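Local coordinates for UPF0749 protein MT1873 (Mycobacterium tuberculosis, PDB 3GMG), which is of unknown function, belongs to the UPF0749 (DUF881) family and is probably membrane-associated, this chain being the C-terminal part of the whole protein, at residues Gly37-Ile42 against Pro103-Ala108; Ala68-Asp73 against Val144-Leu149. All coordinates share one frame; numbering follows the deposited sequence.

Contact 1: residues Gly37-Ile42 against Pro103-Ala108; sequences GVMITI and PYSILA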
loop_
_atom_site.group_PDB
_atom_site.type_symbol
_atom_site.label_atom_id
_atom_site.label_comp_id
_atom_site.label_asym_id
_atom_site.label_seq_id
_atom_site.Cartn_x
_atom_site.Cartn_y
_atom_site.Cartn_z
ATOM N N GLY A 37 17.916 5.118 -13.042
ATOM C CA GLY A 37 16.951 4.069 -12.930
ATOM C C GLY A 37 16.971 3.134 -14.140
ATOM O O GLY A 37 17.984 2.961 -14.822
ATOM N N VAL A 38 15.798 2.593 -14.443
ATOM C CA VAL A 38 15.615 1.739 -15.612
ATOM C C VAL A 38 14.348 2.111 -16.360
ATOM O O VAL A 38 13.420 2.697 -15.792
ATOM C CB VAL A 38 15.552 0.252 -15.264
ATOM C CG1 VAL A 38 16.863 -0.195 -14.634
ATOM C CG2 VAL A 38 14.341 -0.076 -14.340
ATOM N N MET A 39 14.363 1.811 -17.660
ATOM C CA MET A 39 13.161 1.746 -18.481
ATOM C C MET A 39 12.993 0.308 -18.921
ATOM O O MET A 39 13.913 -0.307 -19.480
ATOM C CB MET A 39 13.285 2.657 -19.689
ATOM C CG MET A 39 12.082 2.628 -20.636
ATOM S SD MET A 39 12.078 3.865 -22.017
ATOM C CE MET A 39 13.424 3.208 -22.920
ATOM N N ILE A 40 11.806 -0.218 -18.671
ATOM C CA ILE A 40 11.453 -1.581 -18.992
ATOM C C ILE A 40 10.398 -1.533 -20.074
ATOM O O ILE A 40 9.364 -0.900 -19.892
ATOM C CB ILE A 40 10.855 -2.297 -17.769
ATOM C CG1 ILE A 40 11.841 -2.238 -16.594
ATOM C CG2 ILE A 40 10.465 -3.745 -18.122
ATOM C CD1 ILE A 40 11.218 -2.416 -15.257
ATOM N N THR A 41 10.672 -2.174 -21.200
ATOM C CA THR A 41 9.687 -2.308 -22.274
ATOM C C THR A 41 9.149 -3.735 -22.281
ATOM O O THR A 41 9.922 -4.690 -22.203
ATOM C CB THR A 41 10.305 -2.007 -23.615
ATOM O OG1 THR A 41 10.880 -0.701 -23.585
ATOM C CG2 THR A 41 9.255 -2.096 -24.707
ATOM N N ILE A 42 7.827 -3.874 -22.345
ATOM C CA ILE A 42 7.186 -5.181 -22.458
ATOM C C ILE A 42 6.383 -5.213 -23.757
ATOM O O ILE A 42 5.409 -4.455 -23.909
ATOM C CB ILE A 42 6.243 -5.480 -21.273
ATOM C CG1 ILE A 42 7.052 -5.553 -19.977
ATOM C CG2 ILE A 42 5.539 -6.820 -21.509
ATOM C CD1 ILE A 42 6.238 -5.774 -18.723
ATOM N N PRO A 103 2.275 -2.247 -26.485
ATOM C CA PRO A 103 3.376 -2.482 -25.535
ATOM C C PRO A 103 3.355 -1.525 -24.353
ATOM O O PRO A 103 2.792 -0.440 -24.437
ATOM C CB PRO A 103 4.633 -2.282 -26.389
ATOM C CG PRO A 103 4.206 -1.364 -27.485
ATOM C CD PRO A 103 2.762 -1.688 -27.759
ATOM N N TYR A 104 3.948 -1.973 -23.249
ATOM C CA TYR A 104 4.025 -1.177 -22.030
ATOM C C TYR A 104 5.453 -0.694 -21.801
ATOM O O TYR A 104 6.408 -1.359 -22.196
ATOM C CB TYR A 104 3.596 -2.010 -20.810
ATOM C CG TYR A 104 2.276 -2.767 -20.963
ATOM C CD1 TYR A 104 2.248 -4.152 -21.037
ATOM C CD2 TYR A 104 1.073 -2.091 -20.991
ATOM C CE1 TYR A 104 1.046 -4.841 -21.170
ATOM C CE2 TYR A 104 -0.124 -2.760 -21.122
ATOM C CZ TYR A 104 -0.136 -4.117 -21.222
ATOM O OH TYR A 104 -1.355 -4.769 -21.332
ATOM N N SER A 105 5.574 0.439 -21.121
ATOM C CA SER A 105 6.884 0.971 -20.697
ATOM C C SER A 105 6.784 1.261 -19.217
ATOM O O SER A 105 5.857 1.937 -18.779
ATOM C CB SER A 105 7.207 2.260 -21.472
ATOM O OG SER A 105 8.577 2.634 -21.338
ATOM N N ILE A 106 7.717 0.731 -18.435
ATOM C CA ILE A 106 7.734 0.988 -17.000
ATOM C C ILE A 106 9.011 1.730 -16.678
ATOM O O ILE A 106 10.089 1.264 -17.021
ATOM C CB ILE A 106 7.626 -0.296 -16.156
ATOM C CG1 ILE A 106 6.356 -1.082 -16.537
ATOM C CG2 ILE A 106 7.638 0.044 -14.668
ATOM C CD1 ILE A 106 6.590 -2.175 -17.573
ATOM N N LEU A 107 8.874 2.879 -16.036
ATOM C CA LEU A 107 10.012 3.713 -15.623
ATOM C C LEU A 107 10.163 3.575 -14.129
ATOM O O LEU A 107 9.189 3.641 -13.398
ATOM C CB LEU A 107 9.763 5.173 -15.964
ATOM C CG LEU A 107 9.404 5.487 -17.415
ATOM C CD1 LEU A 107 8.957 6.924 -17.549
ATOM C CD2 LEU A 107 10.630 5.273 -18.293
ATOM N N ALA A 108 11.376 3.352 -13.664
ATOM C CA ALA A 108 11.638 3.230 -12.223
ATOM C C ALA A 108 12.945 3.923 -11.878
ATOM O O ALA A 108 13.941 3.756 -12.576
ATOM C CB ALA A 108 11.705 1.812 -11.806
HETATM O O HOH W 1 9.600 1.606 -23.690
#

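Contact 2: residues Ala68-Asp73 against Val144-Leu149; sequences AIQIND and VDVTAL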
loop_
_atom_site.group_PDB
_atom_site.type_symbol
_atom_site.label_atom_id
_atom_site.label_comp_id
_atom_site.label_asym_id
_atom_site.label_seq_id
_atom_site.Cartn_x
_atom_site.Cartn_y
_atom_site.Cartn_z
ATOM N N ALA A 68 10.406 5.624 -7.257
ATOM C CA ALA A 68 9.313 6.155 -8.027
ATOM C C ALA A 68 9.131 5.200 -9.185
ATOM O O ALA A 68 10.107 4.682 -9.721
ATOM C CB ALA A 68 9.618 7.583 -8.530
ATOM N N ILE A 69 7.873 4.939 -9.548
ATOM C CA ILE A 69 7.533 4.038 -10.649
ATOM C C ILE A 69 6.389 4.642 -11.442
ATOM O O ILE A 69 5.419 5.149 -10.866
ATOM C CB ILE A 69 7.131 2.619 -10.153
ATOM C CG1 ILE A 69 8.259 1.998 -9.325
ATOM C CG2 ILE A 69 6.796 1.674 -11.329
ATOM C CD1 ILE A 69 7.849 0.674 -8.650
ATOM N N GLN A 70 6.509 4.588 -12.768
ATOM C CA GLN A 70 5.452 5.024 -13.670
ATOM C C GLN A 70 5.220 3.947 -14.709
ATOM O O GLN A 70 6.157 3.383 -15.245
ATOM C CB GLN A 70 5.893 6.312 -14.356
ATOM C CG GLN A 70 4.899 6.922 -15.310
ATOM C CD GLN A 70 5.322 8.295 -15.756
ATOM O OE1 GLN A 70 5.725 9.149 -14.952
ATOM N NE2 GLN A 70 5.186 8.545 -17.048
ATOM N N ILE A 71 3.952 3.651 -14.999
ATOM C CA ILE A 71 3.602 2.685 -16.050
ATOM C C ILE A 71 2.964 3.443 -17.206
ATOM O O ILE A 71 1.998 4.158 -16.991
ATOM C CB ILE A 71 2.643 1.617 -15.521
ATOM C CG1 ILE A 71 3.302 0.867 -14.359
ATOM C CG2 ILE A 71 2.253 0.637 -16.635
ATOM C CD1 ILE A 71 2.377 -0.065 -13.614
ATOM N N ASN A 72 3.525 3.296 -18.403
ATOM C CA ASN A 72 3.038 3.961 -19.618
ATOM C C ASN A 72 2.543 2.934 -20.623
ATOM O O ASN A 72 3.042 1.806 -20.691
ATOM C CB ASN A 72 4.165 4.717 -20.314
ATOM C CG ASN A 72 4.679 5.937 -19.537
ATOM O OD1 ASN A 72 3.994 6.483 -18.706
ATOM N ND2 ASN A 72 5.880 6.405 -19.887
ATOM N N ASP A 73 1.598 3.353 -21.459
ATOM C CA ASP A 73 1.420 2.714 -22.774
ATOM C C ASP A 73 1.589 3.802 -23.822
ATOM O O ASP A 73 2.128 4.862 -23.513
ATOM C CB ASP A 73 0.128 1.891 -22.885
ATOM C CG ASP A 73 -1.134 2.725 -23.045
ATOM O OD1 ASP A 73 -1.125 3.973 -22.914
ATOM O OD2 ASP A 73 -2.188 2.094 -23.308
ATOM N N VAL A 144 16.267 8.946 -15.496
ATOM C CA VAL A 144 14.903 8.576 -15.841
ATOM C C VAL A 144 13.994 9.618 -15.212
ATOM O O VAL A 144 14.230 10.023 -14.064
ATOM C CB VAL A 144 14.605 7.187 -15.245
ATOM C CG1 VAL A 144 13.108 6.847 -15.343
ATOM C CG2 VAL A 144 15.463 6.115 -15.910
ATOM N N ASP A 145 12.974 10.078 -15.928
ATOM C CA ASP A 145 12.020 11.051 -15.400
ATOM C C ASP A 145 10.648 10.428 -15.181
ATOM O O ASP A 145 10.092 9.824 -16.090
ATOM C CB ASP A 145 11.851 12.251 -16.340
ATOM C CG ASP A 145 13.108 13.131 -16.447
ATOM O OD1 ASP A 145 14.128 12.887 -15.780
ATOM O OD2 ASP A 145 13.046 14.087 -17.251
ATOM N N VAL A 146 10.133 10.558 -13.962
ATOM C CA VAL A 146 8.809 10.091 -13.592
ATOM C C VAL A 146 7.970 11.329 -13.366
ATOM O O VAL A 146 8.102 11.995 -12.336
ATOM C CB VAL A 146 8.855 9.194 -12.329
ATOM C CG1 VAL A 146 7.437 8.953 -11.783
ATOM C CG2 VAL A 146 9.554 7.876 -12.664
ATOM N N THR A 147 7.124 11.664 -14.325
ATOM C CA THR A 147 6.414 12.936 -14.284
ATOM C C THR A 147 4.919 12.797 -14.021
ATOM O O THR A 147 4.258 13.796 -13.713
ATOM C CB THR A 147 6.624 13.733 -15.608
ATOM O OG1 THR A 147 6.102 12.979 -16.700
ATOM C CG2 THR A 147 8.092 14.018 -15.842
ATOM N N ALA A 148 4.373 11.585 -14.155
ATOM C CA ALA A 148 2.977 11.356 -13.843
ATOM C C ALA A 148 2.749 11.581 -12.356
ATOM O O ALA A 148 3.609 11.269 -11.557
ATOM C CB ALA A 148 2.569 9.920 -14.240
ATOM N N LEU A 149 1.566 12.084 -12.003
ATOM C CA LEU A 149 1.203 12.368 -10.626
ATOM C C LEU A 149 0.026 11.515 -10.183
ATOM O O LEU A 149 -0.824 11.133 -10.987
ATOM C CB LEU A 149 0.837 13.850 -10.468
ATOM C CG LEU A 149 1.856 14.859 -10.994
ATOM C CD1 LEU A 149 1.327 16.280 -10.765
ATOM C CD2 LEU A 149 3.240 14.678 -10.367
HETATM O O HOH W 2 7.726 10.623 -17.317
#

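Contact 1: residues Gly37-Ile42 against Pro103-Ala108
Two neighbouring strands, Gly-37 to Ile-42 and Tyr-104 to Ala-108, run antiparallel at 164° and illustrate how a regular backbone ladder can separate two quite different side-chain surfaces. Six main-chain hydrogen bonds tie them, two at each of the pairs Val-38/Ala-108, Ile-40/Ile-106 and Ile-42/Tyr-104. The shortest runs from Ile-106 N to Ile-40 O at 2.7 Å, in the carbonyl plane, and the ladder shows no bulge. CA-H...O contacts fill the intervening positions; the closest brings Gly-37 CA to 3.0 Å from Ala-108 O.

Apolar packing lines the face carrying Val-38, Ile-40, Ile-42, Tyr-104, Ile-106 and Ala-108. Ile-42 and Ile-106 cross obliquely in diagonal contact, their CD1 atoms meeting tip to tip at 3.8 Å. Ile-106 turns its CD1 there through an off-rotamer second torsion (chi2 95°). Directly across the ladder, Ile-40 CB and Ile-106 CB stand 4.1 Å apart, while Ile-42 CB sits at the edge of the Tyr-104 ring.

The other face is more polar and more open. Met-39 and Leu-107 lie side by side, Met-39 CG 3.8 Å from Leu-107 CD2, before the methionine bends away at chi3 (68°). A water bridges the non-hydrogen-bonded pair beyond them, 2.6 Å from Thr-41 OG1 and 2.8 Å from Ser-105 OG.

Both segments fall in stretches predicted to be transmembrane helices, yet here they are adjacent interior strands of a five-stranded antiparallel sheet. Strand 135-141 pairs with the far side of 37-43 and strand 68-72 with the far side of 104-109. Helix 51-63 packs on the apolar face through Val-57 and Leu-61, and helix 112-119 adds Leu-115 and Met-119.

Contact 2: residues Ala68-Asp73 against Val144-Leu149
The carboxamide of Gln-70 is the flat group at the centre of this contact. The Ala-148 methyl covers one face, its CB 3.5 Å from Gln-70 CD, whereas Val-146 CA approaches the oxygen end, 3.5 Å from Gln-70 OE1. At the nitrogen end, NE2 donates an in-plane bond to a lone pair of Asn-72 OD1 (2.9 Å, 172° at the hydrogen), which, with the bonds to its oxygen, holds the amide in one orientation, OE1 toward the other segment.

Gln-70 OE1 accepts from two consecutive backbone amides just past the end of strand 143-146. The bond from Ala-148 N is straight at the hydrogen (2.9 Å, 168°) but arrives from above the carbonyl plane; that from Thr-147 N is equally short, yet bent and weak. With CG anti to the backbone N and the chain extended beyond it, the buried glutamine reaches across to the loop that follows the strand. A water donates to Asp-145 O, is bonded to Thr-147 OG1 and weakly accepts from Gln-70 NE2. Beside this polar grip, Ala-68 CB packs on Val-146 CG2 at 4.1 Å.

The strands cross at 80° without pairing. Val-146 also touches Ile-109 and Arg-79, and Ala-148 touches Ser-77, so the segment 144-149 lies over strands 104-109, 68-72 and 77-79, while Ile-69 turns away toward Leu-61 of helix 51-63.

Set side by side, the two contacts contrast pairing within a sheet with packing between sheets. Contact 1 joins sheet neighbours by a repeating backbone ladder, with one buried face toward the helices and a partly solvent-accessible one behind it. Contact 2, mostly buried, is a side-chain affair: a strand of the same sheet receives a chain segment crossing it from a separate two-stranded sheet. Strands 104-109 and 68-72 connect them, with probable hydrogen bonds from Leu-107 N to Gln-70 O and from Asn-72 N to Ser-105 O. Leu-107 CD1, on the more open face of contact 1, also packs against Asp-145 O, so the segment 144-149 shelters part of that face.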